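PDB 1KCF: cruciform cutting endonuclease 1, mitochondrial from Schizosaccharomyces pombe, which resolves Holliday junctions as a homodimeric endonuclease that cuts four-way DNA at the point of strand exchange and seems important for maintaining mitochondrial DNA. Local coordinates for residues H68-E73 against Y213-G218; I49-Y54 against K225-D230. All coordinates share one frame; numbering follows the deposited sequence.

Interactions 1 and 2 attach two helices, 209-217 and 224-253, which follow each other in the chain, to the neighbouring antiparallel strands 65-73 and 52-59. Their centres are about 10 Å apart, and along the chain interaction 1 is nested within the loop that interaction 2 closes. Two probable hydrogen bonds tie them together: Trp70 NE1 to Met228 O at 2.7 Å, and Glu73 N to Phe52 O at 2.6 Å. Interaction 2 lies nearer the magnesium site. It contains the ligand Asp230, and the side chain of Ser53 is about 4 Å from that of Asp46, another magnesium-binding residue. The side chain of Trp70 is about 8 Å from those of Asp230 and Asp46.

Interaction 1. Residues H68-E73 against Y213-G218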
# COMPACT_ATOMS: atom_id res chain seq x y z
N HIS A 68 -26.94 -7.60 3.76
CA HIS A 68 -26.69 -8.92 4.34
C HIS A 68 -25.90 -8.79 5.64
O HIS A 68 -26.20 -9.44 6.64
CB HIS A 68 -25.90 -9.78 3.36
CG HIS A 68 -26.51 -9.87 1.99
ND1 HIS A 68 -27.78 -10.34 1.77
CD2 HIS A 68 -26.01 -9.55 0.78
CE1 HIS A 68 -28.04 -10.32 0.48
NE2 HIS A 68 -26.98 -9.84 -0.15
N ASN A 69 -24.86 -7.97 5.60
CA ASN A 69 -24.01 -7.75 6.76
C ASN A 69 -23.64 -6.28 6.78
O ASN A 69 -23.47 -5.65 5.73
CB ASN A 69 -22.76 -8.61 6.68
CG ASN A 69 -23.08 -10.08 6.65
OD1 ASN A 69 -23.33 -10.65 5.59
ND2 ASN A 69 -23.09 -10.71 7.83
N TRP A 70 -23.50 -5.74 7.98
CA TRP A 70 -23.22 -4.32 8.12
C TRP A 70 -22.61 -4.06 9.48
O TRP A 70 -23.19 -4.44 10.51
CB TRP A 70 -24.56 -3.59 7.97
CG TRP A 70 -24.51 -2.13 7.87
CD1 TRP A 70 -23.45 -1.37 7.49
CD2 TRP A 70 -25.60 -1.23 8.08
NE1 TRP A 70 -23.81 -0.04 7.44
CE2 TRP A 70 -25.13 0.07 7.80
CE3 TRP A 70 -26.94 -1.40 8.47
CZ2 TRP A 70 -25.94 1.20 7.90
CZ3 TRP A 70 -27.75 -0.27 8.57
CH2 TRP A 70 -27.25 1.01 8.28
N SER A 71 -21.44 -3.43 9.51
CA SER A 71 -20.78 -3.17 10.78
C SER A 71 -19.60 -2.21 10.71
O SER A 71 -19.08 -1.91 9.62
CB SER A 71 -20.31 -4.50 11.39
OG SER A 71 -19.76 -4.33 12.68
N VAL A 72 -19.19 -1.72 11.88
CA VAL A 72 -18.05 -0.83 12.02
C VAL A 72 -17.18 -1.48 13.10
O VAL A 72 -17.67 -1.79 14.19
CB VAL A 72 -18.47 0.58 12.47
CG1 VAL A 72 -17.25 1.39 12.85
CG2 VAL A 72 -19.21 1.28 11.34
N GLU A 73 -15.91 -1.67 12.79
CA GLU A 73 -15.01 -2.34 13.73
C GLU A 73 -13.76 -1.56 14.05
O GLU A 73 -13.31 -0.72 13.28
CB GLU A 73 -14.61 -3.70 13.15
CG GLU A 73 -15.77 -4.54 12.65
CD GLU A 73 -16.61 -5.09 13.77
OE1 GLU A 73 -17.68 -5.67 13.48
OE2 GLU A 73 -16.19 -4.97 14.94
N TYR A 213 -30.63 -4.86 13.60
CA TYR A 213 -30.51 -4.68 15.04
C TYR A 213 -29.37 -3.75 15.42
O TYR A 213 -29.54 -2.87 16.27
CB TYR A 213 -30.31 -6.04 15.74
CG TYR A 213 -30.42 -5.95 17.25
CD1 TYR A 213 -31.66 -5.78 17.86
CD2 TYR A 213 -29.29 -6.01 18.06
CE1 TYR A 213 -31.77 -5.67 19.25
CE2 TYR A 213 -29.39 -5.90 19.45
CZ TYR A 213 -30.63 -5.73 20.03
OH TYR A 213 -30.74 -5.59 21.40
N LYS A 214 -28.21 -3.94 14.81
CA LYS A 214 -27.05 -3.10 15.10
C LYS A 214 -27.37 -1.63 14.86
O LYS A 214 -27.03 -0.75 15.66
CB LYS A 214 -25.86 -3.48 14.21
CG LYS A 214 -25.35 -4.90 14.39
CD LYS A 214 -24.04 -5.08 13.64
CE LYS A 214 -23.56 -6.53 13.70
NZ LYS A 214 -22.22 -6.70 13.07
N TRP A 215 -28.04 -1.36 13.75
CA TRP A 215 -28.41 -0.01 13.39
C TRP A 215 -29.38 0.63 14.37
O TRP A 215 -29.15 1.75 14.84
CB TRP A 215 -29.03 0.01 11.99
CG TRP A 215 -29.51 1.35 11.57
CD1 TRP A 215 -30.80 1.75 11.43
CD2 TRP A 215 -28.70 2.47 11.20
NE1 TRP A 215 -30.85 3.05 10.99
CE2 TRP A 215 -29.57 3.52 10.84
CE3 TRP A 215 -27.32 2.68 11.13
CZ2 TRP A 215 -29.11 4.76 10.42
CZ3 TRP A 215 -26.86 3.92 10.72
CH2 TRP A 215 -27.75 4.95 10.36
N ASN A 216 -30.46 -0.07 14.69
CA ASN A 216 -31.45 0.46 15.62
C ASN A 216 -30.97 0.58 17.06
O ASN A 216 -31.28 1.55 17.74
CB ASN A 216 -32.73 -0.38 15.58
CG ASN A 216 -33.52 -0.17 14.31
OD1 ASN A 216 -33.55 0.93 13.75
ND2 ASN A 216 -34.19 -1.22 13.84
N ASN A 217 -30.22 -0.42 17.52
CA ASN A 217 -29.72 -0.40 18.89
C ASN A 217 -28.44 0.42 19.00
O ASN A 217 -28.37 1.38 19.77
CB ASN A 217 -29.45 -1.82 19.38
CG ASN A 217 -28.99 -1.85 20.82
OD1 ASN A 217 -29.76 -1.55 21.74
ND2 ASN A 217 -27.73 -2.21 21.03
N GLY A 218 -27.44 0.04 18.22
CA GLY A 218 -26.17 0.74 18.24
C GLY A 218 -26.29 2.21 17.89
O GLY A 218 -26.24 2.58 16.71
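Trp215 of the helix and Trp70 of the strand meet through their six-membered rings, and Trp215 can be followed outward from its CB. That CB points toward the strand, and CG, anti to the backbone N (chi1 177°), sets the six-membered ring against that of Trp70. CB is 3.7 Å from Trp70 CZ3. CG also faces Trp70 CZ3, and beyond it CD2 comes to 3.6 Å from Trp70 CH2. The closest approach is CE3, 3.3 Å from that same CH2, and CZ3 ends the run at 3.8 Å from it. The two six-membered rings are inclined by only 20°, but their centroids are 5.0 Å apart. They are therefore slid past each other and barely overlap. Trp70 NE1 hydrogen-bonds to Met228 O, while Val195 touches both indoles.

Beside the rings, the extended chain of Lys214 runs across the strand. Its CD packs 3.3 Å from Trp70 O, and its NZ sits 3.4 Å from Ser71 CB. Ser71 OG donates to Glu73 OE1, reaching it from above the carboxylate plane. That oxygen is 4.7 Å from Lys214 NZ, too far for a direct pair. The contact therefore rests mainly on van der Waals packing of two offset indoles, with the Lys214 ammonium and the Ser71-Glu73 pair as a polar border.

Interaction 2. Residues I49-Y54 against K225-D230; sequences IKNFSY and KDDMAD
Ser53 and Asn51 both point toward the helix and meet the same residue, Asp227, one at its backbone and the other at its carboxylate. Ser53 OG lies 3.0 Å from Asp227 O. Ser53 OG, anti to the backbone N (chi1 -176°), also comes to 3.8 Å from Met228 CA. The hydroxyl has competing partners, since it hydrogen-bonds with Ser231 OG and weakly with Ser71 O, and its proton cannot be assigned to Asp227 O alone.

The second approach is carbon to oxygen: Asn51 CB is 3.4 Å from Asp227 OD2. The amide and carboxylate planes are 78° apart, so the two flat groups cross almost at right angles instead of lying alongside each other. Asn51 OD1, 3.6 Å from Asp227 OD2, is buried without a hydrogen-bonding partner in the model.

In the next shell, Arg122 forms a salt bridge with Asp227 OD1, while Val72 of strand 65-73 touches Ser53, Asp227 and Met228. With an alanine here, in place of Asp227, Arg122 would probably lose its charge partner and a gap would be likely to open beside Asn51 CB.

Further out, backbone hydrogen bonding of Ser53 with Asp46, a magnesium ligand, joins strand 52-59 to strand 42-47. Asp230, also a magnesium-binding aspartate, follows one helical turn after Asp226, with Asp230 N 3.1 Å from Asp226 O in a helical hydrogen bond. Asp230 OD1 takes part in a salt bridge with Arg191 and a hydrogen bond with Tyr172 OH. A helix bearing one metal-binding aspartate, laid against a mixed sheet bearing the other, is the arrangement of the RNase H-like fold and its RuvC resolvase family.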
# COMPACT_ATOMS: atom_id res chain seq x y z
N ILE A 49 -8.78 2.25 10.52
CA ILE A 49 -8.24 1.19 11.36
C ILE A 49 -9.08 1.03 12.62
O ILE A 49 -9.56 -0.06 12.92
CB ILE A 49 -6.77 1.47 11.72
CG1 ILE A 49 -5.93 1.50 10.44
CG2 ILE A 49 -6.24 0.40 12.67
CD1 ILE A 49 -4.48 1.85 10.64
N LYS A 50 -9.29 2.13 13.34
CA LYS A 50 -10.09 2.05 14.55
C LYS A 50 -11.58 2.16 14.27
O LYS A 50 -12.41 1.94 15.15
CB LYS A 50 -9.63 3.13 15.55
CG LYS A 50 -8.19 2.90 16.03
CD LYS A 50 -7.79 3.84 17.15
CE LYS A 50 -6.35 3.57 17.58
NZ LYS A 50 -5.92 4.44 18.72
N ASN A 51 -11.92 2.50 13.03
CA ASN A 51 -13.32 2.60 12.63
C ASN A 51 -13.54 2.05 11.22
O ASN A 51 -14.14 2.71 10.36
CB ASN A 51 -13.83 4.04 12.72
CG ASN A 51 -13.14 4.98 11.76
OD1 ASN A 51 -13.62 6.09 11.51
ND2 ASN A 51 -12.01 4.55 11.21
N PHE A 52 -13.02 0.85 10.99
CA PHE A 52 -13.17 0.18 9.71
C PHE A 52 -14.66 -0.10 9.58
O PHE A 52 -15.27 -0.66 10.49
CB PHE A 52 -12.38 -1.13 9.72
CG PHE A 52 -12.48 -1.92 8.43
CD1 PHE A 52 -11.66 -1.61 7.35
CD2 PHE A 52 -13.38 -2.97 8.31
CE1 PHE A 52 -11.74 -2.34 6.16
CE2 PHE A 52 -13.47 -3.70 7.13
CZ PHE A 52 -12.65 -3.39 6.06
N SER A 53 -15.25 0.29 8.46
CA SER A 53 -16.67 0.04 8.27
C SER A 53 -16.91 -0.67 6.95
O SER A 53 -16.19 -0.45 5.98
CB SER A 53 -17.45 1.36 8.30
OG SER A 53 -18.84 1.11 8.21
N TYR A 54 -17.92 -1.53 6.92
CA TYR A 54 -18.25 -2.27 5.71
C TYR A 54 -19.74 -2.55 5.64
O TYR A 54 -20.42 -2.63 6.67
CB TYR A 54 -17.47 -3.59 5.67
CG TYR A 54 -17.92 -4.60 6.70
CD1 TYR A 54 -19.03 -5.42 6.46
CD2 TYR A 54 -17.26 -4.73 7.92
CE1 TYR A 54 -19.47 -6.34 7.41
CE2 TYR A 54 -17.69 -5.65 8.88
CZ TYR A 54 -18.79 -6.45 8.61
OH TYR A 54 -19.23 -7.37 9.55
N LYS A 225 -23.16 4.92 14.40
CA LYS A 225 -24.20 5.07 13.40
C LYS A 225 -23.69 5.85 12.19
O LYS A 225 -24.01 5.52 11.04
CB LYS A 225 -25.39 5.82 14.00
CG LYS A 225 -26.10 5.10 15.13
CD LYS A 225 -27.38 4.44 14.66
CE LYS A 225 -28.41 5.47 14.25
NZ LYS A 225 -29.73 4.85 13.95
N ASP A 226 -22.89 6.88 12.44
CA ASP A 226 -22.34 7.70 11.37
C ASP A 226 -21.40 6.89 10.49
O ASP A 226 -21.44 7.00 9.27
CB ASP A 226 -21.60 8.89 11.96
CG ASP A 226 -22.50 9.76 12.83
OD1 ASP A 226 -23.21 10.62 12.27
OD2 ASP A 226 -22.52 9.55 14.06
N ASP A 227 -20.56 6.06 11.10
CA ASP A 227 -19.63 5.25 10.33
C ASP A 227 -20.36 4.16 9.54
O ASP A 227 -19.99 3.88 8.41
CB ASP A 227 -18.57 4.64 11.25
CG ASP A 227 -17.66 5.70 11.87
OD1 ASP A 227 -17.67 6.85 11.39
OD2 ASP A 227 -16.92 5.38 12.83
N MET A 228 -21.39 3.57 10.14
CA MET A 228 -22.16 2.53 9.46
C MET A 228 -22.95 3.13 8.30
O MET A 228 -23.07 2.53 7.23
CB MET A 228 -23.16 1.86 10.42
CG MET A 228 -22.54 1.07 11.56
SD MET A 228 -23.78 0.05 12.40
CE MET A 228 -24.58 1.23 13.42
N ALA A 229 -23.50 4.31 8.53
CA ALA A 229 -24.28 4.99 7.52
C ALA A 229 -23.38 5.29 6.33
O ALA A 229 -23.79 5.18 5.18
CB ALA A 229 -24.87 6.29 8.07
N ASP A 230 -22.13 5.64 6.62
CA ASP A 230 -21.18 5.95 5.57
C ASP A 230 -21.00 4.78 4.60
O ASP A 230 -21.15 4.95 3.39
CB ASP A 230 -19.83 6.33 6.17
CG ASP A 230 -19.09 7.34 5.32
OD1 ASP A 230 -19.58 8.48 5.21
OD2 ASP A 230 -18.02 6.99 4.76